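Local coordinates for sensor histidine kinase CusS (Escherichia coli, PDB 5KU5), which senses copper and silver ions in the periplasm and responds by phosphorylating the response regulator CusR of its two-component system, at residues Val4-Gln9 with Asp137-Tyr142; Gly58-His63 with Asp69-Thr74; Ile78-Ala83 with Asn110-Asn115; Val118-Leu121 with Pro126-Thr129. All coordinates share one frame; numbering follows the deposited sequence. Where two conformers were deposited one is given.

Interaction 1: residues Val4-Gln9 with Asp137-Tyr142; sequences VHFAEQ and DFHLHY. With AG (silver ion), chain F; AG (silver ion), chain H.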
loop_
_atom_site.group_PDB
_atom_site.type_symbol
_atom_site.label_atom_id
_atom_site.label_comp_id
_atom_site.label_asym_id
_atom_site.label_seq_id
_atom_site.Cartn_x
_atom_site.Cartn_y
_atom_site.Cartn_z
ATOM N N VAL A 4 -13.957 -12.465 -6.565
ATOM C CA VAL A 4 -14.686 -11.328 -5.984
ATOM C C VAL A 4 -13.903 -10.759 -4.797
ATOM O O VAL A 4 -13.841 -9.544 -4.611
ATOM C CB VAL A 4 -16.121 -11.735 -5.550
ATOM C CG1 VAL A 4 -16.790 -10.656 -4.699
ATOM C CG2 VAL A 4 -16.973 -12.040 -6.777
ATOM N N HIS A 5 -13.303 -11.647 -4.011
ATOM C CA HIS A 5 -12.466 -11.250 -2.889
ATOM C C HIS A 5 -11.204 -10.487 -3.335
ATOM O O HIS A 5 -10.848 -9.470 -2.733
ATOM C CB HIS A 5 -12.087 -12.473 -2.057
ATOM C CG HIS A 5 -11.256 -12.136 -0.868
ATOM N ND1 HIS A 5 -11.798 -11.654 0.302
ATOM C CD2 HIS A 5 -9.919 -12.163 -0.685
ATOM C CE1 HIS A 5 -10.830 -11.412 1.163
ATOM N NE2 HIS A 5 -9.682 -11.717 0.590
ATOM N N PHE A 6 -10.540 -10.978 -4.379
ATOM C CA PHE A 6 -9.404 -10.266 -4.981
ATOM C C PHE A 6 -9.805 -8.876 -5.485
ATOM O O PHE A 6 -9.045 -7.920 -5.327
ATOM C CB PHE A 6 -8.792 -11.057 -6.150
ATOM C CG PHE A 6 -8.090 -12.347 -5.764
ATOM C CD1 PHE A 6 -7.668 -12.619 -4.453
ATOM C CD2 PHE A 6 -7.794 -13.282 -6.756
ATOM C CE1 PHE A 6 -7.012 -13.809 -4.152
ATOM C CE2 PHE A 6 -7.136 -14.466 -6.454
ATOM C CZ PHE A 6 -6.744 -14.729 -5.153
ATOM N N ALA A 7 -10.990 -8.772 -6.086
ATOM C CA ALA A 7 -11.507 -7.479 -6.551
ATOM C C ALA A 7 -11.703 -6.510 -5.394
ATOM O O ALA A 7 -11.309 -5.347 -5.491
ATOM C CB ALA A 7 -12.812 -7.655 -7.320
ATOM N N GLU A 8 -12.296 -6.997 -4.304
ATOM C CA GLU A 8 -12.544 -6.167 -3.116
ATOM C C GLU A 8 -11.249 -5.717 -2.428
ATOM O O GLU A 8 -11.166 -4.572 -1.969
ATOM C CB GLU A 8 -13.463 -6.889 -2.119
ATOM C CG GLU A 8 -14.910 -7.033 -2.585
ATOM C CD GLU A 8 -15.658 -5.707 -2.678
ATOM O OE1 GLU A 8 -15.472 -4.831 -1.803
ATOM O OE2 GLU A 8 -16.445 -5.536 -3.633
ATOM N N GLN A 9 -10.253 -6.605 -2.361
ATOM C CA GLN A 9 -8.896 -6.226 -1.924
ATOM C C GLN A 9 -8.377 -5.026 -2.722
ATOM O O GLN A 9 -7.928 -4.037 -2.145
ATOM C CB GLN A 9 -7.900 -7.386 -2.085
ATOM C CG GLN A 9 -7.953 -8.464 -1.018
ATOM C CD GLN A 9 -6.854 -9.503 -1.207
ATOM O OE1 GLN A 9 -6.686 -10.047 -2.303
ATOM N NE2 GLN A 9 -6.093 -9.776 -0.148
ATOM N N ASP A 137 -1.422 -8.579 -11.484
ATOM C CA ASP A 137 -0.694 -9.719 -12.054
ATOM C C ASP A 137 -0.555 -10.871 -11.066
ATOM O O ASP A 137 -0.689 -12.033 -11.451
ATOM C CB ASP A 137 0.688 -9.301 -12.555
ATOM C CG ASP A 137 0.612 -8.296 -13.682
ATOM O OD1 ASP A 137 0.264 -7.127 -13.413
ATOM O OD2 ASP A 137 0.907 -8.664 -14.835
ATOM N N PHE A 138 -0.311 -10.547 -9.799
ATOM C CA PHE A 138 -0.214 -11.568 -8.754
ATOM C C PHE A 138 -1.538 -12.322 -8.565
ATOM O O PHE A 138 -1.513 -13.524 -8.314
ATOM C CB PHE A 138 0.283 -10.963 -7.430
ATOM C CG PHE A 138 0.852 -11.975 -6.471
ATOM C CD1 PHE A 138 1.890 -12.826 -6.859
ATOM C CD2 PHE A 138 0.371 -12.069 -5.166
ATOM C CE1 PHE A 138 2.417 -13.758 -5.974
ATOM C CE2 PHE A 138 0.899 -12.994 -4.278
ATOM C CZ PHE A 138 1.921 -13.840 -4.681
ATOM N N HIS A 139 -2.676 -11.634 -8.712
ATOM C CA HIS A 139 -4.001 -12.297 -8.723
ATOM C C HIS A 139 -4.102 -13.314 -9.859
ATOM O O HIS A 139 -4.510 -14.456 -9.641
ATOM C CB HIS A 139 -5.167 -11.299 -8.878
ATOM C CG HIS A 139 -5.292 -10.310 -7.761
ATOM N ND1 HIS A 139 -5.491 -10.689 -6.457
ATOM C CD2 HIS A 139 -5.284 -8.956 -7.758
ATOM C CE1 HIS A 139 -5.586 -9.618 -5.691
ATOM N NE2 HIS A 139 -5.461 -8.552 -6.457
ATOM N N LEU A 140 -3.723 -12.885 -11.062
ATOM C CA LEU A 140 -3.822 -13.707 -12.268
ATOM C C LEU A 140 -2.838 -14.880 -12.265
ATOM O O LEU A 140 -3.178 -15.965 -12.737
ATOM C CB LEU A 140 -3.616 -12.850 -13.527
ATOM C CG LEU A 140 -4.594 -11.689 -13.752
ATOM C CD1 LEU A 140 -4.218 -10.912 -15.005
ATOM C CD2 LEU A 140 -6.036 -12.173 -13.835
ATOM N N HIS A 141 -1.628 -14.664 -11.742
ATOM C CA HIS A 141 -0.656 -15.753 -11.569
ATOM C C HIS A 141 -1.211 -16.876 -10.694
ATOM O O HIS A 141 -1.007 -18.050 -10.995
ATOM C CB HIS A 141 0.661 -15.249 -10.965
ATOM C CG HIS A 141 1.450 -14.362 -11.879
ATOM N ND1 HIS A 141 2.238 -13.330 -11.415
ATOM C CD2 HIS A 141 1.562 -14.344 -13.229
ATOM C CE1 HIS A 141 2.808 -12.720 -12.438
ATOM N NE2 HIS A 141 2.412 -13.313 -13.550
ATOM N N TYR A 142 -1.911 -16.510 -9.620
ATOM C CA TYR A 142 -2.539 -17.492 -8.730
ATOM C C TYR A 142 -3.635 -18.293 -9.436
ATOM O O TYR A 142 -3.650 -19.522 -9.346
ATOM C CB TYR A 142 -3.097 -16.812 -7.474
ATOM C CG TYR A 142 -3.857 -17.739 -6.542
ATOM C CD1 TYR A 142 -3.182 -18.622 -5.696
ATOM C CD2 TYR A 142 -5.254 -17.731 -6.504
ATOM C CE1 TYR A 142 -3.875 -19.471 -4.842
ATOM C CE2 TYR A 142 -5.956 -18.577 -5.654
ATOM C CZ TYR A 142 -5.262 -19.445 -4.825
ATOM O OH TYR A 142 -5.954 -20.286 -3.984
HETATM AG AG AG F . -4.320 -12.505 -5.277
HETATM AG AG AG H . -7.585 -11.948 1.656
#
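Phe-6 and His-139 overlap at the centre of this contact, the ring nitrogen ND1 of His-139 lying 3.2 Å from Phe-6 CG above one face of the phenyl ring, toward its rim. The two rings meet obliquely, their planes at 33°. Over the centre of the same phenyl face, 3.1 Å above its plane, sits a silver ion, which His-139 ND1 binds at 2.5 Å. Phe-6 reaches this place because its CG is anti to the carbonyl carbon (chi1 -68°), laying the ring across the gap between helices 2-25 and 137-146. Their antiparallel axes stay 11.1 Å apart here, a gap that the large rings of Phe-6 and His-139 are big enough to span.

Packing thins on the flanks. Tyr-142, partly exposed, brings CD2 to the edge of the phenyl ring, 3.6 Å from Phe-6 CZ, completing an aromatic cluster. Gln-9, also partly exposed, only grazes the imidazole edge, OE1 lying 3.6 Å from His-139 CE1; its amide is bonded to Gln-9 of the second subunit.

The metal is shared across the dimer: the silver on His-139 is also held by His-5 of the second subunit, and His-5 NE2 of this chain binds a second silver ion at 2.4 Å, with His-139 of the second subunit as its partner. His-139 NE2 is hydrogen-bonded to Asp-10, a bond that probably fixes the rotation of the imidazole, with ND1 toward the metal. The silver over the phenyl face is consistent with a cation-pi contribution; because each ion takes one histidine from each subunit, silver binding would be expected to favour pairing of the two periplasmic sensor domains.

Interaction 2: residues Gly58-His63 with Asp69-Thr74; sequences GKTVYH and DIREFT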
loop_
_atom_site.group_PDB
_atom_site.type_symbol
_atom_site.label_atom_id
_atom_site.label_comp_id
_atom_site.label_asym_id
_atom_site.label_seq_id
_atom_site.Cartn_x
_atom_site.Cartn_y
_atom_site.Cartn_z
ATOM N N GLY A 58 -9.457 16.782 -21.705
ATOM C CA GLY A 58 -9.160 15.359 -21.845
ATOM C C GLY A 58 -7.769 15.065 -22.379
ATOM O O GLY A 58 -7.549 14.007 -22.970
ATOM N N LYS A 59 -6.833 15.990 -22.168
ATOM C CA LYS A 59 -5.438 15.808 -22.564
ATOM C C LYS A 59 -4.599 15.531 -21.319
ATOM O O LYS A 59 -4.776 16.186 -20.292
ATOM C CB LYS A 59 -4.920 17.048 -23.299
ATOM C CG LYS A 59 -3.435 16.994 -23.651
ATOM C CD LYS A 59 -3.066 17.887 -24.833
ATOM C CE LYS A 59 -3.456 19.346 -24.634
ATOM N NZ LYS A 59 -2.978 19.913 -23.341
ATOM N N THR A 60 -3.680 14.575 -21.426
ATOM C CA THR A 60 -2.846 14.160 -20.299
ATOM C C THR A 60 -1.845 15.251 -19.902
ATOM O O THR A 60 -1.019 15.670 -20.711
ATOM C CB THR A 60 -2.094 12.850 -20.620
ATOM O OG1 THR A 60 -3.049 11.822 -20.902
ATOM C CG2 THR A 60 -1.212 12.410 -19.451
ATOM N N VAL A 61 -1.945 15.703 -18.653
ATOM C CA VAL A 61 -1.018 16.683 -18.076
ATOM C C VAL A 61 0.148 15.986 -17.367
ATOM O O VAL A 61 1.269 16.496 -17.374
ATOM C CB VAL A 61 -1.774 17.672 -17.142
ATOM C CG1 VAL A 61 -0.864 18.335 -16.105
ATOM C CG2 VAL A 61 -2.456 18.736 -17.985
ATOM N N TYR A 62 -0.118 14.838 -16.745
ATOM C CA TYR A 62 0.926 14.034 -16.116
ATOM C C TYR A 62 0.566 12.550 -16.159
ATOM O O TYR A 62 -0.610 12.191 -16.086
ATOM C CB TYR A 62 1.141 14.488 -14.667
ATOM C CG TYR A 62 2.079 13.598 -13.878
ATOM C CD1 TYR A 62 3.464 13.758 -13.961
ATOM C CD2 TYR A 62 1.583 12.578 -13.064
ATOM C CE1 TYR A 62 4.325 12.935 -13.248
ATOM C CE2 TYR A 62 2.435 11.748 -12.349
ATOM C CZ TYR A 62 3.803 11.931 -12.443
ATOM O OH TYR A 62 4.643 11.106 -11.730
ATOM N N HIS A 63 1.585 11.703 -16.292
ATOM C CA HIS A 63 1.444 10.263 -16.086
ATOM C C HIS A 63 2.729 9.678 -15.496
ATOM O O HIS A 63 3.788 10.302 -15.565
ATOM C CB HIS A 63 1.051 9.553 -17.389
ATOM C CG HIS A 63 2.100 9.608 -18.458
ATOM N ND1 HIS A 63 3.044 8.618 -18.623
ATOM C CD2 HIS A 63 2.344 10.527 -19.421
ATOM C CE1 HIS A 63 3.829 8.927 -19.640
ATOM N NE2 HIS A 63 3.428 10.082 -20.140
ATOM N N ASP A 69 1.494 6.077 -20.918
ATOM C CA ASP A 69 0.262 6.643 -20.359
ATOM C C ASP A 69 -0.857 5.600 -20.411
ATOM O O ASP A 69 -1.180 5.094 -21.490
ATOM C CB ASP A 69 -0.120 7.899 -21.161
ATOM C CG ASP A 69 -1.368 8.607 -20.634
ATOM O OD1 ASP A 69 -1.926 8.221 -19.585
ATOM O OD2 ASP A 69 -1.794 9.573 -21.296
ATOM N N ILE A 70 -1.429 5.275 -19.246
ATOM C CA ILE A 70 -2.527 4.293 -19.171
ATOM C C ILE A 70 -3.784 4.716 -19.934
ATOM O O ILE A 70 -4.528 3.852 -20.401
ATOM C CB ILE A 70 -2.907 3.880 -17.718
ATOM C CG1 ILE A 70 -3.445 5.063 -16.894
ATOM C CG2 ILE A 70 -1.730 3.183 -17.038
ATOM C CD1 ILE A 70 -3.777 4.709 -15.458
ATOM N N ARG A 71 -3.997 6.024 -20.093
ATOM C CA ARG A 71 -5.125 6.545 -20.885
ATOM C C ARG A 71 -5.108 6.116 -22.356
ATOM O O ARG A 71 -6.157 6.113 -23.003
ATOM C CB ARG A 71 -5.209 8.074 -20.788
ATOM C CG ARG A 71 -5.607 8.561 -19.401
ATOM C CD ARG A 71 -5.780 10.066 -19.351
ATOM N NE ARG A 71 -6.930 10.494 -20.157
ATOM C CZ ARG A 71 -6.910 11.369 -21.168
ATOM N NH1 ARG A 71 -5.791 11.988 -21.558
ATOM N NH2 ARG A 71 -8.049 11.645 -21.800
ATOM N N GLU A 72 -3.936 5.741 -22.870
ATOM C CA GLU A 72 -3.826 5.129 -24.202
ATOM C C GLU A 72 -4.438 3.720 -24.281
ATOM O O GLU A 72 -4.666 3.209 -25.377
ATOM C CB GLU A 72 -2.363 5.055 -24.651
ATOM C CG GLU A 72 -1.645 6.397 -24.733
ATOM C CD GLU A 72 -0.261 6.305 -25.362
ATOM O OE1 GLU A 72 0.121 5.229 -25.862
ATOM O OE2 GLU A 72 0.455 7.325 -25.360
ATOM N N PHE A 73 -4.667 3.091 -23.126
ATOM C CA PHE A 73 -5.308 1.777 -23.039
ATOM C C PHE A 73 -6.777 1.847 -22.609
ATOM O O PHE A 73 -7.412 0.808 -22.425
ATOM C CB PHE A 73 -4.506 0.876 -22.092
ATOM C CG PHE A 73 -3.147 0.516 -22.623
ATOM C CD1 PHE A 73 -2.096 1.429 -22.560
ATOM C CD2 PHE A 73 -2.918 -0.727 -23.208
ATOM C CE1 PHE A 73 -0.847 1.109 -23.066
ATOM C CE2 PHE A 73 -1.667 -1.056 -23.710
ATOM C CZ PHE A 73 -0.630 -0.137 -23.639
ATOM N N THR A 74 -7.314 3.059 -22.465
ATOM C CA THR A 74 -8.742 3.263 -22.196
ATOM C C THR A 74 -9.617 2.643 -23.291
ATOM O O THR A 74 -10.655 2.062 -22.984
ATOM C CB THR A 74 -9.074 4.767 -22.032
ATOM O OG1 THR A 74 -8.422 5.272 -20.860
ATOM C CG2 THR A 74 -10.576 5.013 -21.894
#
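Thr-60 and Arg-71 meet through a chain of hydrogen bonds that runs on to Asp-69. Arg-71 NH1 gives a bond of 2.8 Å to Thr-60 OG1, which lies in the guanidinium plane and is approached fairly straight, at 155°. The hydroxyl in turn donates to Asp-69 OD2 over 2.6 Å, arriving on the syn side of the carboxylate. A threonine suits this post, since its short hydroxyl can accept from the guanidinium and donate to the carboxylate at once. The guanidinium also grips the backbone: NH2 bonds to Gly-58 O at 2.7 Å from above the carbonyl plane, and NH1 adds a weak bond to the same oxygen. A bend at chi3 (67°) directs the end of the arginine chain so that both nitrogens reach the 58-60 loop, where Gly-58 takes a positive phi that glycine accommodates easily.

Within its own segment Asp-69 forms an Asx turn, OD1 accepting from Arg-71 N at 3.1 Å, and so opens the 3-10 turn at 70-72. That turn packs on strands 49-54 and 125-135 of the antiparallel sheet of the PAS-like sensor domain, beside the edge strand 60-63, whose classic beta bulge sets Val-61 and Tyr-62 both opposite Leu-53. Asp-69 OD1 is also bonded to Ser-52 of the adjoining strand 49-54.

The remaining contact is CH-pi. The methylene CB of Asp-69 sits over the centre of the His-63 ring, 4.0 Å from its centroid, while the carboxylate plane runs almost parallel to the imidazole, 9° apart.

Interaction 3: residues Ile78-Ala83 with Asn110-Asn115; sequences IPDKDA and NWRMIN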
loop_
_atom_site.group_PDB
_atom_site.type_symbol
_atom_site.label_atom_id
_atom_site.label_comp_id
_atom_site.label_asym_id
_atom_site.label_seq_id
_atom_site.Cartn_x
_atom_site.Cartn_y
_atom_site.Cartn_z
ATOM N N ILE A 78 -11.970 -3.226 -20.430
ATOM C CA ILE A 78 -13.103 -4.147 -20.316
ATOM C C ILE A 78 -13.725 -3.949 -18.934
ATOM O O ILE A 78 -12.987 -3.821 -17.955
ATOM C CB ILE A 78 -12.641 -5.617 -20.470
ATOM C CG1 ILE A 78 -11.994 -5.850 -21.846
ATOM C CG2 ILE A 78 -13.796 -6.594 -20.236
ATOM C CD1 ILE A 78 -12.900 -5.604 -23.036
ATOM N N PRO A 79 -15.073 -3.913 -18.839
ATOM C CA PRO A 79 -15.700 -3.870 -17.509
ATOM C C PRO A 79 -15.322 -5.068 -16.637
ATOM O O PRO A 79 -15.338 -6.203 -17.109
ATOM C CB PRO A 79 -17.200 -3.886 -17.821
ATOM C CG PRO A 79 -17.306 -3.289 -19.180
ATOM C CD PRO A 79 -16.067 -3.716 -19.914
ATOM N N ASP A 80 -14.977 -4.799 -15.381
ATOM C CA ASP A 80 -14.535 -5.832 -14.448
ATOM C C ASP A 80 -15.748 -6.581 -13.888
ATOM O O ASP A 80 -16.427 -6.077 -12.996
ATOM C CB ASP A 80 -13.715 -5.185 -13.324
ATOM C CG ASP A 80 -13.210 -6.183 -12.295
ATOM O OD1 ASP A 80 -13.365 -7.408 -12.474
ATOM O OD2 ASP A 80 -12.652 -5.721 -11.285
ATOM N N LYS A 81 -15.995 -7.791 -14.396
ATOM C CA LYS A 81 -17.149 -8.604 -13.963
ATOM C C LYS A 81 -17.139 -8.974 -12.468
ATOM O O LYS A 81 -18.200 -9.167 -11.876
ATOM C CB LYS A 81 -17.290 -9.874 -14.822
ATOM C CG LYS A 81 -16.239 -10.952 -14.583
ATOM C CD LYS A 81 -16.424 -12.126 -15.536
ATOM C CE LYS A 81 -15.298 -13.142 -15.408
ATOM N NZ LYS A 81 -15.146 -13.674 -14.020
ATOM N N ASP A 82 -15.948 -9.068 -11.875
ATOM C CA ASP A 82 -15.806 -9.378 -10.446
ATOM C C ASP A 82 -15.984 -8.166 -9.531
ATOM O O ASP A 82 -16.101 -8.333 -8.320
ATOM C CB ASP A 82 -14.448 -10.031 -10.174
ATOM C CG ASP A 82 -14.253 -11.311 -10.958
ATOM O OD1 ASP A 82 -15.223 -12.079 -11.110
ATOM O OD2 ASP A 82 -13.122 -11.552 -11.426
ATOM N N ALA A 83 -15.975 -6.961 -10.102
ATOM C CA ALA A 83 -16.291 -5.736 -9.364
ATOM C C ALA A 83 -17.795 -5.505 -9.455
ATOM O O ALA A 83 -18.295 -4.996 -10.461
ATOM C CB ALA A 83 -15.527 -4.547 -9.933
ATOM N N ASN A 110 -0.901 -6.038 -16.100
ATOM C CA ASN A 110 -2.362 -6.188 -15.968
ATOM C C ASN A 110 -2.884 -5.360 -14.810
ATOM O O ASN A 110 -2.300 -5.382 -13.727
ATOM C CB ASN A 110 -2.743 -7.650 -15.763
ATOM C CG ASN A 110 -2.387 -8.513 -16.951
ATOM O OD1 ASN A 110 -3.077 -8.504 -17.969
ATOM N ND2 ASN A 110 -1.298 -9.258 -16.829
ATOM N N TRP A 111 -3.992 -4.648 -15.030
ATOM C CA TRP A 111 -4.422 -3.585 -14.116
ATOM C C TRP A 111 -5.929 -3.558 -13.869
ATOM O O TRP A 111 -6.722 -3.867 -14.763
ATOM C CB TRP A 111 -3.979 -2.214 -14.655
ATOM C CG TRP A 111 -2.567 -2.198 -15.144
ATOM C CD1 TRP A 111 -2.137 -2.504 -16.400
ATOM C CD2 TRP A 111 -1.396 -1.896 -14.379
ATOM N NE1 TRP A 111 -0.771 -2.401 -16.470
ATOM C CE2 TRP A 111 -0.289 -2.033 -15.241
ATOM C CE3 TRP A 111 -1.176 -1.517 -13.047
ATOM C CZ2 TRP A 111 1.027 -1.804 -14.818
ATOM C CZ3 TRP A 111 0.132 -1.287 -12.622
ATOM C CH2 TRP A 111 1.217 -1.431 -13.510
ATOM N N ARG A 112 -6.302 -3.191 -12.642
ATOM C CA ARG A 112 -7.656 -2.746 -12.322
ATOM C C ARG A 112 -7.607 -1.230 -12.308
ATOM O O ARG A 112 -6.789 -0.649 -11.580
ATOM C CB ARG A 112 -8.137 -3.274 -10.966
ATOM C CG ARG A 112 -9.020 -4.499 -11.089
ATOM C CD ARG A 112 -9.648 -4.926 -9.773
ATOM N NE ARG A 112 -10.450 -6.126 -10.008
ATOM C CZ ARG A 112 -10.010 -7.385 -9.977
ATOM N NH1 ARG A 112 -8.752 -7.687 -9.651
ATOM N NH2 ARG A 112 -10.860 -8.367 -10.255
ATOM N N MET A 113 -8.480 -0.603 -13.102
ATOM C CA MET A 113 -8.473 0.848 -13.289
ATOM C C MET A 113 -9.791 1.480 -12.854
ATOM O O MET A 113 -10.863 0.931 -13.108
ATOM C CB MET A 113 -8.196 1.194 -14.758
ATOM C CG MET A 113 -8.061 2.686 -15.046
ATOM S SD MET A 113 -9.621 3.512 -15.438
ATOM C CE MET A 113 -9.960 2.844 -17.064
ATOM N N ILE A 114 -9.687 2.639 -12.204
ATOM C CA ILE A 114 -10.822 3.508 -11.915
ATOM C C ILE A 114 -10.423 4.929 -12.289
ATOM O O ILE A 114 -9.238 5.216 -12.496
ATOM C CB ILE A 114 -11.255 3.464 -10.430
ATOM C CG1 ILE A 114 -10.100 3.827 -9.484
ATOM C CG2 ILE A 114 -11.807 2.087 -10.085
ATOM C CD1 ILE A 114 -10.568 4.258 -8.112
ATOM N N ASN A 115 -11.411 5.812 -12.375
ATOM C CA ASN A 115 -11.159 7.237 -12.573
ATOM C C ASN A 115 -12.160 8.092 -11.809
ATOM O O ASN A 115 -13.268 7.643 -11.521
ATOM C CB ASN A 115 -11.187 7.589 -14.064
ATOM C CG ASN A 115 -12.521 7.270 -14.714
ATOM O OD1 ASN A 115 -13.415 8.112 -14.754
ATOM N ND2 ASN A 115 -12.670 6.044 -15.201
HETATM O O HOH W 1 -10.765 -10.953 -9.716
#
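At the Asx turn that follows strand 78-79, on the outer margin of the antiparallel sheet, Asp-80 forms a salt bridge with Arg-112 of strand 111-122. The main bond runs from Arg-112 NE to Asp-80 OD2, 2.6 Å long and bent to 151°; it meets the oxygen on the syn side but well out of the carboxylate plane. Because the two flat groups are turned 47° against each other, they do not pair squarely, and NH2 makes only weak bonds to the two carboxylate oxygens. Asp-80 OD1 also accepts from Asp-82 N at 3.1 Å, closing the Asx turn at the start of a type I beta turn from Asp-80 to Ala-83.

Strand 89-91 lies between the two partners in this PAS-like sheet, and an arginine extended from CG to NE is long enough to pass beside Leu-90 to the turn. Asp-82 stands farther off, its CB 4.0 Å from Arg-112 NH2, and takes part through a water that receives a 2.6 Å bond from NH2 and gives one of 3.0 Å to Asp-82 OD2. Arg-112 NH1 forms a salt bridge with Asp-10 of helix 2-25, whose other oxygen is bonded to the silver ligand His-139.

Interaction 4: residues Val118-Leu121 with Pro126-Thr129; sequences VGPL and PIYT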
loop_
_atom_site.group_PDB
_atom_site.type_symbol
_atom_site.label_atom_id
_atom_site.label_comp_id
_atom_site.label_asym_id
_atom_site.label_seq_id
_atom_site.Cartn_x
_atom_site.Cartn_y
_atom_site.Cartn_z
ATOM N N VAL A 118 -11.102 15.421 -10.099
ATOM C CA VAL A 118 -10.131 15.802 -9.070
ATOM C C VAL A 118 -9.653 17.243 -9.294
ATOM O O VAL A 118 -9.775 17.784 -10.395
ATOM C CB VAL A 118 -8.984 14.735 -9.017
ATOM C CG1 VAL A 118 -7.576 15.324 -9.034
ATOM C CG2 VAL A 118 -9.161 13.805 -7.821
ATOM N N GLY A 119 -9.146 17.862 -8.231
ATOM C CA GLY A 119 -8.589 19.216 -8.290
ATOM C C GLY A 119 -9.580 20.308 -7.916
ATOM O O GLY A 119 -10.741 20.021 -7.622
ATOM N N PRO A 120 -9.125 21.576 -7.927
ATOM C CA PRO A 120 -9.991 22.707 -7.598
ATOM C C PRO A 120 -11.013 22.992 -8.699
ATOM O O PRO A 120 -10.813 22.600 -9.853
ATOM C CB PRO A 120 -9.005 23.868 -7.470
ATOM C CG PRO A 120 -7.926 23.520 -8.432
ATOM C CD PRO A 120 -7.779 22.028 -8.336
ATOM N N LEU A 121 -12.086 23.686 -8.336
ATOM C CA LEU A 121 -13.221 23.902 -9.233
ATOM C C LEU A 121 -13.015 25.118 -10.140
ATOM O O LEU A 121 -12.477 26.141 -9.711
ATOM C CB LEU A 121 -14.511 24.073 -8.423
ATOM C CG LEU A 121 -14.839 22.963 -7.417
ATOM C CD1 LEU A 121 -16.033 23.359 -6.560
ATOM C CD2 LEU A 121 -15.099 21.640 -8.125
ATOM N N PRO A 126 -14.474 20.227 -11.373
ATOM C CA PRO A 126 -13.037 20.007 -11.142
ATOM C C PRO A 126 -12.208 20.037 -12.430
ATOM O O PRO A 126 -12.654 19.528 -13.458
ATOM C CB PRO A 126 -12.992 18.616 -10.499
ATOM C CG PRO A 126 -14.335 18.442 -9.882
ATOM C CD PRO A 126 -15.277 19.112 -10.834
ATOM N N ILE A 127 -11.027 20.647 -12.360
ATOM C CA ILE A 127 -10.169 20.830 -13.543
ATOM C C ILE A 127 -9.505 19.552 -14.074
ATOM O O ILE A 127 -9.108 19.521 -15.240
ATOM C CB ILE A 127 -9.080 21.920 -13.334
ATOM C CG1 ILE A 127 -8.114 21.566 -12.190
ATOM C CG2 ILE A 127 -9.729 23.280 -13.100
ATOM C CD1 ILE A 127 -6.977 22.553 -12.025
ATOM N N TYR A 128 -9.378 18.517 -13.237
ATOM C CA TYR A 128 -8.712 17.273 -13.641
ATOM C C TYR A 128 -9.623 16.051 -13.608
ATOM O O TYR A 128 -10.637 16.035 -12.913
ATOM C CB TYR A 128 -7.523 16.967 -12.729
ATOM C CG TYR A 128 -6.453 18.033 -12.631
ATOM C CD1 TYR A 128 -5.851 18.564 -13.774
ATOM C CD2 TYR A 128 -5.995 18.469 -11.384
ATOM C CE1 TYR A 128 -4.851 19.526 -13.676
ATOM C CE2 TYR A 128 -4.996 19.426 -11.277
ATOM C CZ TYR A 128 -4.425 19.951 -12.421
ATOM O OH TYR A 128 -3.434 20.898 -12.299
ATOM N N THR A 129 -9.233 15.030 -14.368
ATOM C CA THR A 129 -9.736 13.671 -14.197
ATOM C C THR A 129 -8.524 12.801 -13.900
ATOM O O THR A 129 -7.619 12.696 -14.726
ATOM C CB THR A 129 -10.464 13.156 -15.450
ATOM O OG1 THR A 129 -11.550 14.032 -15.757
ATOM C CG2 THR A 129 -11.025 11.747 -15.227
#
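Val-118 and Tyr-128 form an antiparallel hydrogen-bonded pair near the turn of the beta hairpin made by strands 111-122 and 125-135, with both side chains on the sheet face covered by helices 2-25 and 32-44. They lie at an oblique angle, CG1 of Val-118 touching CB of Tyr-128 at 4.0 Å; beyond that methylene, the phenol ring extends toward Leu-36. One face of this ring is occupied from the same strand by Ile-127, whose CG1 is centred over it.

A beta bulge then shifts the register by one residue. Gly-119, at phi 95° and psi 179°, adopts a backbone shape that suits glycine and lets the chain pass close beside the tyrosine ring. Pro-120 and Ile-127 follow, the proline ring presenting CD 3.8 Å from Ile-127 CD1. With its CG1 between backbone N and carbonyl carbon (chi1 62°), Ile-127 can touch this proline as well as the phenol. Their backbones are joined too, Ile-127 N donating to Pro-120 O at 3.2 Å.

Toward the turn Leu-121 and Pro-126 run alongside one another in the same direction: leucine CD2 curls back to 3.7 Å from CD of Pro-126, a methyl branch against the pyrrolidine ring. Proline, which has no N-H, fits this non-hydrogen-bonded pair. Pro-126 CB, for its part, rests 3.3 Å from Val-118 O, the oxygen that also accepts from Tyr-128 N at 3.0 Å.

All four contacts belong to one periplasmic sensor domain. Interaction 1 joins its first and last helices, 2-25 and 137-146, and so encloses the others, which follow in series along the chain as interactions 2, 3 and 4. These three share the antiparallel sheet; interactions 3 and 4 both use strand 111-122, yet their centres lie about 23 Å apart. Interaction 4 is at the far end, about 31 Å from interaction 1 between centres, whereas interaction 3 touches interaction 1, with centres about 11 Å apart. Asp-137 of interaction 1 is hydrogen-bonded to Asn-110 of interaction 3, and Ala-7 packs on Asp-82 and Arg-112, so the sheet adjoins the silver sites at the dimer interface.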